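Local coordinates for protein subtilase cytotoxin subunit A (Escherichia coli, PDB 2IY9) that cleaves the endoplasmic reticulum chaperone BiP in its interdomain hinge as the subtilisin-like serine protease subunit of an AB5 toxin, at residues M93-L96 and G102-G105. Residues are numbered along the deposited sequence; the frame is centred on the assembly and turned at random.
Sequences MASL and GIYG
The carbonyl oxygen of Leu96 accepts a hydrogen bond from a water at 2.7 Å, and Gly105 CA adds a weaker CA-H...O approach to this O at 3.5 Å (140° at the hydrogen). The Leu96 backbone is further hydrogen-bonded to that of Val106. The same water donates to Tyr104 O, also at 2.7 Å, bridging two carbonyls that themselves stand 4.3 Å apart, O to O. This is the turn at the end of helix 84-98 in the subtilase fold, where the chain doubles back along the last part of the helix that carries the charge-relay His89 before entering strand 111-116 of the parallel sheet. Gly105 CA makes a second, more bent CA-H...O contact to Ser95 O, at 3.6 Å (120°). With no side chain to hold this backbone off, its CA reaches two successive helix carbonyls. Ile103 packs beside them. Its CG2, anti to the backbone N, reaches the helix 3.6 Å from Ser95 O and sits more loosely against Leu96, 4.4 Å from CD2. Thr257 and Leu259 of strand 256-259 also touch Ile103, while the Leu96 side chain runs on to Glu273 and Ala276 of the helix that bears Ser272. Ser95 turns its hydroxyl back to Ala92 O and also bonds Leu259 N, tying helix to strand; against that doubly held OG, Ile103 CG2 rests at 3.8 Å.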
# COMPACT_ATOMS: atom_id res chain seq x y z
N MET A 93 -7.08 2.46 -6.38
CA MET A 93 -5.76 2.20 -5.79
C MET A 93 -4.69 2.04 -6.86
O MET A 93 -3.62 2.68 -6.79
CB MET A 93 -5.79 0.98 -4.87
CG MET A 93 -6.84 1.09 -3.72
SD MET A 93 -6.60 2.53 -2.67
CE MET A 93 -7.98 3.58 -3.10
N ALA A 94 -5.00 1.22 -7.86
CA ALA A 94 -4.16 1.02 -9.03
C ALA A 94 -3.83 2.36 -9.68
O ALA A 94 -2.68 2.58 -10.05
CB ALA A 94 -4.81 0.09 -10.04
N SER A 95 -4.81 3.25 -9.79
CA SER A 95 -4.57 4.54 -10.42
C SER A 95 -3.57 5.37 -9.61
O SER A 95 -2.68 5.99 -10.20
CB SER A 95 -5.87 5.31 -10.71
OG SER A 95 -6.46 5.89 -9.56
N LEU A 96 -3.70 5.36 -8.28
CA LEU A 96 -2.79 6.13 -7.42
C LEU A 96 -1.34 5.65 -7.51
O LEU A 96 -0.41 6.46 -7.44
CB LEU A 96 -3.27 6.12 -5.96
CG LEU A 96 -4.60 6.83 -5.70
CD1 LEU A 96 -5.02 6.60 -4.25
CD2 LEU A 96 -4.55 8.35 -6.03
N GLY A 102 -4.30 11.45 -16.66
CA GLY A 102 -5.54 11.70 -15.94
C GLY A 102 -5.15 11.79 -14.49
O GLY A 102 -4.70 12.83 -14.02
N ILE A 103 -5.27 10.68 -13.79
CA ILE A 103 -4.65 10.55 -12.46
C ILE A 103 -3.12 10.46 -12.62
O ILE A 103 -2.63 9.77 -13.51
CB ILE A 103 -5.22 9.32 -11.71
CG1 ILE A 103 -6.74 9.46 -11.51
CG2 ILE A 103 -4.54 9.09 -10.36
CD1 ILE A 103 -7.17 10.79 -10.86
N TYR A 104 -2.40 11.16 -11.75
CA TYR A 104 -0.94 11.10 -11.74
C TYR A 104 -0.49 10.01 -10.79
O TYR A 104 -0.45 10.21 -9.57
CB TYR A 104 -0.33 12.44 -11.31
CG TYR A 104 -0.53 13.56 -12.31
CD1 TYR A 104 0.47 13.89 -13.23
CD2 TYR A 104 -1.71 14.30 -12.33
CE1 TYR A 104 0.29 14.94 -14.16
CE2 TYR A 104 -1.90 15.34 -13.24
CZ TYR A 104 -0.91 15.65 -14.14
OH TYR A 104 -1.13 16.69 -15.04
N GLY A 105 -0.13 8.86 -11.35
CA GLY A 105 0.38 7.77 -10.54
C GLY A 105 1.72 8.16 -9.95
O GLY A 105 2.48 8.92 -10.56
O HOH W 1 -0.64 9.18 -7.13